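Local coordinates for ribonucleoside triphosphate reductase (Lactobacillus leichmannii, PDB 1L1L), which reduces ribonucleoside triphosphates to their 2'-deoxy forms with the help of a vitamin B12 cofactor, as an allosterically regulated monomer, at residues S192-V204 and S272-V284. Numbering follows the deposited sequence.
Sequences SESYDASVKVGAV and SGPMPLISMLLDV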
ATOM      1  N   SER A 192     -14.212  29.299 -16.586  1.00 49.70           N
ATOM      2  CA  SER A 192     -13.946  28.318 -15.543  1.00 49.02           C
ATOM      3  C   SER A 192     -13.557  28.993 -14.233  1.00 48.37           C
ATOM      4  O   SER A 192     -12.973  30.076 -14.233  1.00 48.99           O
ATOM      5  CB  SER A 192     -12.832  27.372 -15.997  1.00 48.93           C
ATOM      6  OG  SER A 192     -12.545  26.409 -15.000  1.00 48.62           O
ATOM      7  N   GLU A 193     -13.895  28.362 -13.113  1.00 47.99           N
ATOM      8  CA  GLU A 193     -13.550  28.918 -11.808  1.00 47.82           C
ATOM      9  C   GLU A 193     -12.074  28.647 -11.533  1.00 47.04           C
ATOM     10  O   GLU A 193     -11.533  29.070 -10.512  1.00 46.83           O
ATOM     11  CB  GLU A 193     -14.388  28.271 -10.707  1.00 48.94           C
ATOM     12  CG  GLU A 193     -15.891  28.371 -10.915  1.00 50.55           C
ATOM     13  CD  GLU A 193     -16.670  27.724  -9.789  1.00 51.48           C
ATOM     14  OE1 GLU A 193     -17.913  27.624  -9.901  1.00 52.61           O
ATOM     15  OE2 GLU A 193     -16.040  27.319  -8.788  1.00 51.97           O
ATOM     16  N   SER A 194     -11.434  27.931 -12.451  1.00 46.29           N
ATOM     17  CA  SER A 194     -10.022  27.581 -12.318  1.00 45.77           C
ATOM     18  C   SER A 194      -9.183  28.215 -13.419  1.00 45.53           C
ATOM     19  O   SER A 194      -8.048  27.806 -13.651  1.00 44.33           O
ATOM     20  CB  SER A 194      -9.855  26.061 -12.382  1.00 45.13           C
ATOM     21  OG  SER A 194     -10.669  25.420 -11.418  1.00 45.03           O
ATOM     22  N   TYR A 195      -9.744  29.208 -14.097  1.00 45.81           N
ATOM     23  CA  TYR A 195      -9.035  29.873 -15.184  1.00 46.57           C
ATOM     24  C   TYR A 195      -7.685  30.452 -14.762  1.00 46.64           C
ATOM     25  O   TYR A 195      -6.639  30.002 -15.230  1.00 46.54           O
ATOM     26  CB  TYR A 195      -9.905  30.979 -15.786  1.00 46.86           C
ATOM     27  CG  TYR A 195      -9.166  31.862 -16.760  1.00 47.03           C
ATOM     28  CD1 TYR A 195      -8.882  33.190 -16.444  1.00 47.14           C
ATOM     29  CD2 TYR A 195      -8.732  31.365 -17.990  1.00 47.21           C
ATOM     30  CE1 TYR A 195      -8.181  34.007 -17.329  1.00 47.67           C
ATOM     31  CE2 TYR A 195      -8.032  32.171 -18.883  1.00 47.51           C
ATOM     32  CZ  TYR A 195      -7.758  33.492 -18.546  1.00 47.60           C
ATOM     33  OH  TYR A 195      -7.060  34.298 -19.424  1.00 48.17           O
ATOM     34  N   ASP A 196      -7.703  31.450 -13.884  1.00 46.92           N
ATOM     35  CA  ASP A 196      -6.458  32.065 -13.435  1.00 47.38           C
ATOM     36  C   ASP A 196      -5.432  31.005 -13.042  1.00 46.87           C
ATOM     37  O   ASP A 196      -4.369  30.905 -13.659  1.00 46.99           O
ATOM     38  CB  ASP A 196      -6.713  33.018 -12.256  1.00 48.58           C
ATOM     39  CG  ASP A 196      -7.427  34.300 -12.679  1.00 50.27           C
ATOM     40  OD1 ASP A 196      -6.987  34.933 -13.666  1.00 51.14           O
ATOM     41  OD2 ASP A 196      -8.420  34.684 -12.019  1.00 51.15           O
ATOM     42  N   ALA A 197      -5.760  30.212 -12.026  1.00 45.68           N
ATOM     43  CA  ALA A 197      -4.870  29.160 -11.546  1.00 44.45           C
ATOM     44  C   ALA A 197      -4.258  28.334 -12.673  1.00 43.17           C
ATOM     45  O   ALA A 197      -3.075  27.983 -12.624  1.00 42.95           O
ATOM     46  CB  ALA A 197      -5.619  28.247 -10.584  1.00 44.70           C
ATOM     47  N   SER A 198      -5.060  28.022 -13.684  1.00 42.04           N
ATOM     48  CA  SER A 198      -4.575  27.225 -14.802  1.00 41.44           C
ATOM     49  C   SER A 198      -3.614  28.010 -15.691  1.00 41.47           C
ATOM     50  O   SER A 198      -2.619  27.469 -16.171  1.00 40.75           O
ATOM     51  CB  SER A 198      -5.748  26.712 -15.633  1.00 41.17           C
ATOM     52  OG  SER A 198      -6.594  25.888 -14.852  1.00 39.84           O
ATOM     53  N   VAL A 199      -3.924  29.282 -15.916  1.00 41.67           N
ATOM     54  CA  VAL A 199      -3.071  30.131 -16.738  1.00 42.26           C
ATOM     55  C   VAL A 199      -1.691  30.124 -16.097  1.00 42.42           C
ATOM     56  O   VAL A 199      -0.673  30.073 -16.789  1.00 42.45           O
ATOM     57  CB  VAL A 199      -3.610  31.590 -16.793  1.00 42.76           C
ATOM     58  CG1 VAL A 199      -2.580  32.517 -17.432  1.00 43.13           C
ATOM     59  CG2 VAL A 199      -4.905  31.627 -17.588  1.00 42.15           C
ATOM     60  N   LYS A 200      -1.672  30.162 -14.768  1.00 42.34           N
ATOM     61  CA  LYS A 200      -0.429  30.155 -14.016  1.00 42.37           C
ATOM     62  C   LYS A 200       0.425  28.919 -14.262  1.00 42.16           C
ATOM     63  O   LYS A 200       1.653  28.989 -14.191  1.00 41.76           O
ATOM     64  CB  LYS A 200      -0.715  30.282 -12.527  1.00 43.01           C
ATOM     65  CG  LYS A 200      -1.192  31.659 -12.116  1.00 44.70           C
ATOM     66  CD  LYS A 200      -1.348  31.761 -10.607  1.00 46.55           C
ATOM     67  CE  LYS A 200      -2.431  30.817 -10.069  1.00 47.69           C
ATOM     68  NZ  LYS A 200      -2.083  29.364 -10.181  1.00 48.96           N
ATOM     69  N   VAL A 201      -0.209  27.788 -14.546  1.00 41.62           N
ATOM     70  CA  VAL A 201       0.543  26.565 -14.792  1.00 40.73           C
ATOM     71  C   VAL A 201       0.732  26.249 -16.269  1.00 40.54           C
ATOM     72  O   VAL A 201       1.209  25.172 -16.613  1.00 40.57           O
ATOM     73  CB  VAL A 201      -0.109  25.345 -14.102  1.00 40.82           C
ATOM     74  CG1 VAL A 201      -0.059  25.511 -12.596  1.00 40.56           C
ATOM     75  CG2 VAL A 201      -1.538  25.176 -14.576  1.00 40.82           C
ATOM     76  N   GLY A 202       0.350  27.172 -17.151  1.00 40.54           N
ATOM     77  CA  GLY A 202       0.556  26.924 -18.569  1.00 40.92           C
ATOM     78  C   GLY A 202      -0.627  26.782 -19.505  1.00 41.64           C
ATOM     79  O   GLY A 202      -0.440  26.567 -20.704  1.00 40.85           O
ATOM     80  N   ALA A 203      -1.846  26.881 -18.985  1.00 42.75           N
ATOM     81  CA  ALA A 203      -3.022  26.769 -19.843  1.00 43.90           C
ATOM     82  C   ALA A 203      -3.346  28.132 -20.454  1.00 44.83           C
ATOM     83  O   ALA A 203      -3.040  29.170 -19.863  1.00 44.45           O
ATOM     84  CB  ALA A 203      -4.213  26.260 -19.038  1.00 44.01           C
ATOM     85  N   VAL A 204      -3.963  28.130 -21.633  1.00 46.11           N
ATOM     86  CA  VAL A 204      -4.326  29.379 -22.298  1.00 47.34           C
ATOM     87  C   VAL A 204      -5.835  29.582 -22.359  1.00 48.95           C
ATOM     88  O   VAL A 204      -6.604  28.623 -22.469  1.00 49.00           O
ATOM     89  CB  VAL A 204      -3.773  29.445 -23.741  1.00 47.12           C
ATOM     90  CG1 VAL A 204      -2.256  29.499 -23.713  1.00 47.05           C
ATOM     91  CG2 VAL A 204      -4.244  28.246 -24.542  1.00 46.48           C
ATOM     92  N   SER A 272      -8.688  18.494  -6.810  1.00 38.40           N
ATOM     93  CA  SER A 272      -7.479  19.317  -6.836  1.00 37.42           C
ATOM     94  C   SER A 272      -7.568  20.428  -7.881  1.00 36.97           C
ATOM     95  O   SER A 272      -6.786  21.387  -7.858  1.00 36.87           O
ATOM     96  CB  SER A 272      -6.280  18.436  -7.166  1.00 36.29           C
ATOM     97  OG  SER A 272      -6.468  17.838  -8.437  1.00 34.46           O
ATOM     98  N   GLY A 273      -8.525  20.306  -8.792  1.00 36.28           N
ATOM     99  CA  GLY A 273      -8.640  21.289  -9.852  1.00 35.72           C
ATOM    100  C   GLY A 273      -7.831  20.724 -11.007  1.00 34.85           C
ATOM    101  O   GLY A 273      -7.128  19.732 -10.820  1.00 35.12           O
ATOM    102  N   PRO A 274      -7.889  21.320 -12.202  1.00 34.36           N
ATOM    103  CA  PRO A 274      -7.135  20.800 -13.344  1.00 33.94           C
ATOM    104  C   PRO A 274      -5.662  21.206 -13.356  1.00 33.77           C
ATOM    105  O   PRO A 274      -4.885  20.681 -14.147  1.00 33.71           O
ATOM    106  CB  PRO A 274      -7.887  21.387 -14.525  1.00 34.32           C
ATOM    107  CG  PRO A 274      -8.213  22.771 -14.008  1.00 34.08           C
ATOM    108  CD  PRO A 274      -8.674  22.510 -12.584  1.00 33.94           C
ATOM    109  N   MET A 275      -5.287  22.129 -12.476  1.00 33.23           N
ATOM    110  CA  MET A 275      -3.917  22.624 -12.431  1.00 33.70           C
ATOM    111  C   MET A 275      -2.864  21.517 -12.422  1.00 32.93           C
ATOM    112  O   MET A 275      -1.965  21.513 -13.263  1.00 32.97           O
ATOM    113  CB  MET A 275      -3.730  23.557 -11.231  1.00 34.13           C
ATOM    114  CG  MET A 275      -4.524  24.863 -11.323  1.00 35.82           C
ATOM    115  SD  MET A 275      -6.317  24.658 -11.022  1.00 37.30           S
ATOM    116  CE  MET A 275      -6.305  24.460  -9.266  1.00 34.81           C
ATOM    117  N   PRO A 276      -2.951  20.563 -11.477  1.00 32.25           N
ATOM    118  CA  PRO A 276      -1.939  19.498 -11.475  1.00 31.82           C
ATOM    119  C   PRO A 276      -1.924  18.696 -12.773  1.00 31.30           C
ATOM    120  O   PRO A 276      -0.869  18.204 -13.194  1.00 29.30           O
ATOM    121  CB  PRO A 276      -2.320  18.649 -10.257  1.00 33.15           C
ATOM    122  CG  PRO A 276      -3.800  18.906 -10.105  1.00 32.64           C
ATOM    123  CD  PRO A 276      -3.894  20.391 -10.364  1.00 32.69           C
ATOM    124  N   LEU A 277      -3.090  18.565 -13.407  1.00 30.17           N
ATOM    125  CA  LEU A 277      -3.181  17.827 -14.666  1.00 30.07           C
ATOM    126  C   LEU A 277      -2.480  18.585 -15.793  1.00 30.28           C
ATOM    127  O   LEU A 277      -1.858  17.984 -16.666  1.00 29.50           O
ATOM    128  CB  LEU A 277      -4.647  17.596 -15.056  1.00 29.90           C
ATOM    129  CG  LEU A 277      -4.863  16.898 -16.401  1.00 29.95           C
ATOM    130  CD1 LEU A 277      -4.232  15.515 -16.365  1.00 30.92           C
ATOM    131  CD2 LEU A 277      -6.358  16.810 -16.716  1.00 31.34           C
ATOM    132  N   ILE A 278      -2.595  19.909 -15.772  1.00 30.51           N
ATOM    133  CA  ILE A 278      -1.976  20.747 -16.800  1.00 30.72           C
ATOM    134  C   ILE A 278      -0.458  20.546 -16.787  1.00 30.35           C
ATOM    135  O   ILE A 278       0.132  20.176 -17.799  1.00 29.47           O
ATOM    136  CB  ILE A 278      -2.331  22.235 -16.571  1.00 31.20           C
ATOM    137  CG1 ILE A 278      -3.827  22.442 -16.853  1.00 30.42           C
ATOM    138  CG2 ILE A 278      -1.482  23.142 -17.468  1.00 30.68           C
ATOM    139  CD1 ILE A 278      -4.397  23.709 -16.298  1.00 30.45           C
ATOM    140  N   SER A 279       0.150  20.773 -15.632  1.00 30.54           N
ATOM    141  CA  SER A 279       1.595  20.606 -15.460  1.00 30.69           C
ATOM    142  C   SER A 279       2.042  19.213 -15.899  1.00 31.47           C
ATOM    143  O   SER A 279       3.030  19.055 -16.634  1.00 30.79           O
ATOM    144  CB  SER A 279       1.970  20.811 -13.996  1.00 30.27           C
ATOM    145  OG  SER A 279       1.446  22.031 -13.506  1.00 29.76           O
ATOM    146  N   MET A 280       1.314  18.195 -15.446  1.00 29.84           N
ATOM    147  CA  MET A 280       1.649  16.821 -15.791  1.00 29.31           C
ATOM    148  C   MET A 280       1.668  16.604 -17.301  1.00 29.02           C
ATOM    149  O   MET A 280       2.579  15.971 -17.829  1.00 29.38           O
ATOM    150  CB  MET A 280       0.644  15.858 -15.156  1.00 29.48           C
ATOM    151  CG  MET A 280       0.971  14.394 -15.358  1.00 27.86           C
ATOM    152  SD  MET A 280      -0.519  13.354 -15.256  1.00 30.34           S
ATOM    153  CE  MET A 280      -0.887  13.147 -16.990  1.00 26.60           C
ATOM    154  N   LEU A 281       0.661  17.116 -18.001  1.00 28.86           N
ATOM    155  CA  LEU A 281       0.597  16.945 -19.447  1.00 29.19           C
ATOM    156  C   LEU A 281       1.727  17.708 -20.139  1.00 29.31           C
ATOM    157  O   LEU A 281       2.288  17.235 -21.127  1.00 30.28           O
ATOM    158  CB  LEU A 281      -0.749  17.431 -19.985  1.00 29.47           C
ATOM    159  CG  LEU A 281      -1.947  16.562 -19.595  1.00 29.08           C
ATOM    160  CD1 LEU A 281      -3.235  17.336 -19.870  1.00 28.96           C
ATOM    161  CD2 LEU A 281      -1.913  15.243 -20.361  1.00 28.51           C
ATOM    162  N   LEU A 282       2.044  18.885 -19.622  1.00 29.90           N
ATOM    163  CA  LEU A 282       3.112  19.698 -20.204  1.00 31.18           C
ATOM    164  C   LEU A 282       4.463  19.040 -19.982  1.00 32.39           C
ATOM    165  O   LEU A 282       5.252  18.895 -20.919  1.00 32.61           O
ATOM    166  CB  LEU A 282       3.110  21.104 -19.601  1.00 30.33           C
ATOM    167  CG  LEU A 282       1.870  21.942 -19.951  1.00 30.05           C
ATOM    168  CD1 LEU A 282       1.952  23.277 -19.252  1.00 29.51           C
ATOM    169  CD2 LEU A 282       1.753  22.106 -21.464  1.00 29.97           C
ATOM    170  N   ASP A 283       4.727  18.628 -18.744  1.00 32.71           N
ATOM    171  CA  ASP A 283       5.989  17.973 -18.426  1.00 32.73           C
ATOM    172  C   ASP A 283       6.141  16.605 -19.093  1.00 32.26           C
ATOM    173  O   ASP A 283       7.236  16.231 -19.521  1.00 32.18           O
ATOM    174  CB  ASP A 283       6.147  17.862 -16.911  1.00 33.69           C
ATOM    175  CG  ASP A 283       6.327  19.221 -16.248  1.00 36.09           C
ATOM    176  OD1 ASP A 283       6.774  20.168 -16.937  1.00 37.65           O
ATOM    177  OD2 ASP A 283       6.038  19.345 -15.043  1.00 37.03           O
ATOM    178  N   VAL A 284       5.044  15.856 -19.187  1.00 31.80           N
ATOM    179  CA  VAL A 284       5.059  14.547 -19.822  1.00 31.20           C
ATOM    180  C   VAL A 284       5.322  14.700 -21.320  1.00 32.79           C
ATOM    181  O   VAL A 284       5.898  13.816 -21.973  1.00 32.85           O
ATOM    182  CB  VAL A 284       3.700  13.819 -19.599  1.00 31.34           C
ATOM    183  CG1 VAL A 284       3.537  12.669 -20.563  1.00 28.85           C
ATOM    184  CG2 VAL A 284       3.639  13.304 -18.171  1.00 29.87           C
TER
HETATM  185  O   HOH W   1       3.333  24.315 -14.734  1.00 54.06           O
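A short helix, 195-200, packs nearly parallel to helix 275-284 within the insertion domain of this B12-dependent reductase; their axes approach to 9.2 Å and are inclined by 23°, and its Schellman motif, with Gly-202 as the C-prime residue, also lies against the longer helix. At the N-terminal end the CD and CG of Pro-274 meet Ser-194 and Ser-198, with Ser-194 OG 3.7 Å from Pro-274 CD. Met-275 is bent at chi2 (74°) and chi3 (75°), which curls the thioether round the methyl of Ala-197: Ala-197 CB is 3.6 Å from Met-275 CG, and SD lies almost as near.

Ile-278 works with two separate branches. Ile-278 CD1 is pressed tightly on Ser-198 CB at 3.4 Å and also touches the methyl of Ala-203, while Ile-278 CG2 meets Val-201 CG2 at 3.5 Å, the two side chains crossing at about a right angle. The hydroxyl of Ser-198 turns back along its own helix, Ser-198 OG donating to Ser-194 O at 2.7 Å; that carbonyl takes the Ser-198 N-H from the opposite face of its plane. Ile-278 and Leu-282 also touch Leu-186 of strand 183-187, which joins the helix pair to that strand. Leu-282 CD1 closes the far end against Val-201 O, 3.3 Å away. Val-201 O also accepts a 3.0 Å hydrogen bond from a water, which is hydrogen-bonded to Ser-279 OG as well and so bridges the two segments.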